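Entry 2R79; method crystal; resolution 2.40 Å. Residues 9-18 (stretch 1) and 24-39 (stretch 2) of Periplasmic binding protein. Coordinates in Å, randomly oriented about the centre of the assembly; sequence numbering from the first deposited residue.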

# COMPACT_ATOMS: atom_id res chain seq x y z
N GLY A 9 15.13 0.56 -27.33
CA GLY A 9 16.33 0.50 -26.50
C GLY A 9 16.13 1.36 -25.27
O GLY A 9 16.17 2.59 -25.34
N GLY A 10 15.93 0.71 -24.13
CA GLY A 10 15.71 1.42 -22.87
C GLY A 10 16.47 2.71 -22.63
O GLY A 10 15.86 3.77 -22.46
N SER A 11 17.79 2.64 -22.60
CA SER A 11 18.61 3.81 -22.35
C SER A 11 18.43 4.96 -23.34
O SER A 11 18.53 6.12 -22.96
N LEU A 12 18.19 4.64 -24.61
CA LEU A 12 17.98 5.68 -25.61
C LEU A 12 16.73 6.49 -25.23
O LEU A 12 16.74 7.72 -25.22
N SER A 13 15.65 5.77 -24.92
CA SER A 13 14.39 6.40 -24.54
C SER A 13 14.56 7.29 -23.32
O SER A 13 14.00 8.39 -23.26
N GLU A 14 15.32 6.82 -22.34
CA GLU A 14 15.55 7.60 -21.13
C GLU A 14 16.24 8.91 -21.50
O GLU A 14 15.93 9.96 -20.94
N TRP A 15 17.20 8.83 -22.43
CA TRP A 15 17.93 10.02 -22.85
C TRP A 15 17.03 11.03 -23.54
O TRP A 15 17.12 12.22 -23.25
N VAL A 16 16.16 10.56 -24.43
CA VAL A 16 15.24 11.45 -25.12
C VAL A 16 14.43 12.21 -24.08
O VAL A 16 14.29 13.43 -24.14
N VAL A 17 13.89 11.48 -23.10
CA VAL A 17 13.12 12.11 -22.05
C VAL A 17 13.99 13.08 -21.25
O VAL A 17 13.60 14.22 -20.99
N ALA A 18 15.17 12.62 -20.87
CA ALA A 18 16.11 13.43 -20.10
C ALA A 18 16.43 14.76 -20.78
O ALA A 18 16.58 15.78 -20.11
N LYS A 24 7.63 14.16 -27.67
CA LYS A 24 7.84 13.79 -29.06
C LYS A 24 7.85 12.28 -29.27
O LYS A 24 7.82 11.82 -30.40
N LEU A 25 7.87 11.53 -28.17
CA LEU A 25 7.86 10.07 -28.23
C LEU A 25 6.43 9.56 -28.41
O LEU A 25 5.59 9.79 -27.56
N VAL A 26 6.16 8.87 -29.52
CA VAL A 26 4.82 8.35 -29.75
C VAL A 26 4.76 6.83 -29.56
O VAL A 26 3.67 6.25 -29.54
N GLY A 27 5.91 6.20 -29.41
CA GLY A 27 5.95 4.77 -29.21
C GLY A 27 7.32 4.27 -28.79
O GLY A 27 8.34 4.87 -29.15
N VAL A 28 7.36 3.19 -28.02
CA VAL A 28 8.62 2.62 -27.56
C VAL A 28 8.57 1.10 -27.50
O VAL A 28 7.50 0.49 -27.50
N ASP A 29 9.75 0.48 -27.44
CA ASP A 29 9.84 -0.97 -27.37
C ASP A 29 9.65 -1.37 -25.91
O ASP A 29 9.68 -0.52 -25.01
N THR A 30 9.48 -2.66 -25.67
CA THR A 30 9.26 -3.17 -24.33
C THR A 30 10.37 -2.94 -23.29
O THR A 30 10.10 -3.01 -22.09
N THR A 31 11.60 -2.68 -23.72
CA THR A 31 12.67 -2.45 -22.74
C THR A 31 12.67 -1.02 -22.21
O THR A 31 13.44 -0.69 -21.31
N SER A 32 11.81 -0.18 -22.77
CA SER A 32 11.72 1.22 -22.35
C SER A 32 10.67 1.34 -21.25
O SER A 32 9.49 1.52 -21.52
N GLN A 33 11.13 1.25 -20.01
CA GLN A 33 10.24 1.30 -18.85
C GLN A 33 10.52 2.46 -17.91
O GLN A 33 9.97 2.52 -16.81
N HIS A 34 11.38 3.37 -18.34
CA HIS A 34 11.73 4.52 -17.51
C HIS A 34 11.88 5.76 -18.36
O HIS A 34 12.57 5.75 -19.37
N PRO A 35 11.20 6.85 -17.97
CA PRO A 35 10.34 6.88 -16.79
C PRO A 35 9.09 6.01 -16.92
O PRO A 35 8.72 5.56 -18.00
N GLN A 36 8.45 5.78 -15.78
CA GLN A 36 7.24 4.98 -15.68
C GLN A 36 6.19 5.28 -16.76
O GLN A 36 5.56 4.37 -17.30
N ALA A 37 6.02 6.56 -17.10
CA ALA A 37 5.03 6.97 -18.10
C ALA A 37 5.22 6.31 -19.47
O ALA A 37 4.26 6.11 -20.20
N LEU A 38 6.46 6.00 -19.82
CA LEU A 38 6.75 5.37 -21.10
C LEU A 38 6.04 4.02 -21.27
O LEU A 38 5.84 3.54 -22.39
N LYS A 39 5.65 3.40 -20.16
CA LYS A 39 4.97 2.12 -20.22
C LYS A 39 3.52 2.29 -20.70
O LYS A 39 2.89 1.33 -21.14

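A helix that packs against a strand and the loop following it often divides its contact by chemistry, and in this periplasmic binding protein the apolar centre lies toward the C-terminal part of the helix of residues 10-18. V16 and V17, both in the t rotamer, point toward stretch 2, where L25 (m, t) points back. V16 CG1 lies 3.8 Å from L25 CG, and V17 CG2 lies 4.0 Å from L25 CD1. The same V17 methyl serves two further partners: V17 CG2 is 3.8 Å from P35 CD and 4.0 Å from L38 CD1. One carbon thus meets the strand, the proline ring that follows a cis peptide bond, and the leucine of the 3-10 segment. L38, with chi1 between wells at -100° and chi2 p, also reaches one turn back along the helix, L38 CD2 lying 3.9 Å from S13 CB. The helix runs nearly antiparallel to strand 25-28, at an angle of 165°, and the two stretches together bury 503 Å² between them.

Beside this apolar patch the contact becomes mixed. E14 (m, t, with chi3 at 65°) leaves the helix sideways and lays its aliphatic portion against the loop, E14 CG approaching H34 O to 3.3 Å; its carboxylate is satisfied elsewhere in the structure. H34 (m) likewise starts sideways, but its ring leads away, so its backbone and CB make the approach. The carbonyl of H34 is also bridged to the helix by water 1, which donates to H34 O at 2.7 Å and to G10 O at 3.1 Å.

The polar edge is built around D29. S13 (m) points toward stretch 2 and brings S13 OG within 2.8 Å of S32 OG, a close hydroxyl pair. S32, also m, donates from S32 OG to D29 OD1 at 2.9 Å. That same carboxylate oxygen accepts from the N-cap residue, G9 N to D29 OD1 being 2.7 Å and nearly straight at 166°. The other oxygen, D29 OD2, holds T31 through T31 N at 3.0 Å and T31 OG1 at 2.5 Å, with D29 and T31 both p. T31 OG1 in turn accepts a weak bond from G10 N at 3.0 Å. The fit here is tight: a CB on G10 would lie 2.9 Å from T31 O, a clash, so glycine lets the helix start close against the turn.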

# COMPACT_ATOMS: atom_id res chain seq x y z
CB SER A 11 20.09 3.41 -22.27
OG SER A 11 20.31 2.62 -21.11
CB LEU A 12 17.79 5.06 -26.99
CG LEU A 12 18.94 5.23 -27.98
CD1 LEU A 12 20.25 4.81 -27.33
CD2 LEU A 12 18.67 4.39 -29.23
CB SER A 13 13.33 5.33 -24.24
OG SER A 13 13.04 4.58 -25.40
CB GLU A 14 16.43 6.85 -20.14
CG GLU A 14 15.83 5.60 -19.57
CD GLU A 14 16.63 5.06 -18.40
OE1 GLU A 14 16.69 5.75 -17.36
OE2 GLU A 14 17.21 3.96 -18.52
CB TRP A 15 19.11 9.64 -23.75
CG TRP A 15 20.31 9.25 -22.97
CD1 TRP A 15 21.01 8.08 -23.07
CD2 TRP A 15 20.96 10.02 -21.94
NE1 TRP A 15 22.05 8.08 -22.16
CE2 TRP A 15 22.04 9.25 -21.46
CE3 TRP A 15 20.72 11.29 -21.38
CZ2 TRP A 15 22.89 9.70 -20.45
CZ3 TRP A 15 21.57 11.74 -20.37
CH2 TRP A 15 22.64 10.94 -19.92
CB VAL A 16 14.28 10.66 -26.05
CG1 VAL A 16 13.17 11.58 -26.55
CG2 VAL A 16 15.05 10.09 -27.23
CB VAL A 17 12.53 11.06 -21.08
CG1 VAL A 17 11.96 11.74 -19.85
CG2 VAL A 17 11.44 10.26 -21.78
CB ALA A 18 17.40 12.65 -19.85
CB LYS A 24 9.13 14.42 -29.59
CG LYS A 24 9.02 15.92 -29.72
CD LYS A 24 10.26 16.54 -30.33
CE LYS A 24 10.06 18.03 -30.55
NZ LYS A 24 11.33 18.70 -30.94
CB LEU A 25 8.44 9.47 -26.94
CG LEU A 25 9.96 9.48 -26.75
CD1 LEU A 25 10.32 8.97 -25.35
CD2 LEU A 25 10.60 8.60 -27.82
CB VAL A 26 4.28 8.70 -31.17
CG1 VAL A 26 4.18 10.21 -31.32
CG2 VAL A 26 5.18 8.11 -32.24
CB VAL A 28 8.99 3.16 -26.17
CG1 VAL A 28 9.06 4.68 -26.20
CG2 VAL A 28 7.98 2.69 -25.14
CB ASP A 29 11.20 -1.45 -27.88
CG ASP A 29 12.31 -1.23 -26.88
OD1 ASP A 29 12.62 -0.05 -26.59
OD2 ASP A 29 12.86 -2.23 -26.37
CB THR A 30 8.93 -4.68 -24.37
OG1 THR A 30 10.00 -5.39 -25.00
CG2 THR A 30 7.64 -4.92 -25.15
CB THR A 31 14.09 -2.73 -23.31
OG1 THR A 31 14.36 -1.84 -24.40
CG2 THR A 31 14.20 -4.18 -23.79
CB SER A 32 11.35 2.10 -23.54
OG SER A 32 12.35 2.02 -24.54
CB GLN A 33 10.36 -0.02 -18.10
CG GLN A 33 9.88 -1.23 -18.89
CD GLN A 33 10.39 -2.54 -18.32
OE1 GLN A 33 10.50 -2.70 -17.11
NE2 GLN A 33 10.68 -3.49 -19.20
CB HIS A 34 13.04 4.25 -16.76
CG HIS A 34 12.97 3.07 -15.85
ND1 HIS A 34 13.12 1.77 -16.30
CD2 HIS A 34 12.69 2.97 -14.53
CE1 HIS A 34 12.92 0.94 -15.30
NE2 HIS A 34 12.66 1.64 -14.21
CB PRO A 35 10.01 8.37 -16.64
CG PRO A 35 10.03 8.85 -18.06
CD PRO A 35 11.27 8.18 -18.59
CB GLN A 36 6.66 5.18 -14.29
CG GLN A 36 5.52 4.28 -13.90
CD GLN A 36 4.99 4.61 -12.52
OE1 GLN A 36 5.71 4.49 -11.52
NE2 GLN A 36 3.74 5.06 -12.45
CB ALA A 37 5.04 8.48 -18.25
CB LEU A 38 8.26 5.19 -21.26
CG LEU A 38 9.02 6.21 -22.12
CD1 LEU A 38 8.45 7.61 -21.96
CD2 LEU A 38 10.50 6.17 -21.75
CB LYS A 39 4.97 1.46 -18.83
CG LYS A 39 6.35 1.38 -18.21
CD LYS A 39 6.31 1.01 -16.74
CE LYS A 39 6.19 -0.49 -16.54
NZ LYS A 39 6.40 -0.84 -15.11
O HOH W 1 13.05 3.67 -21.08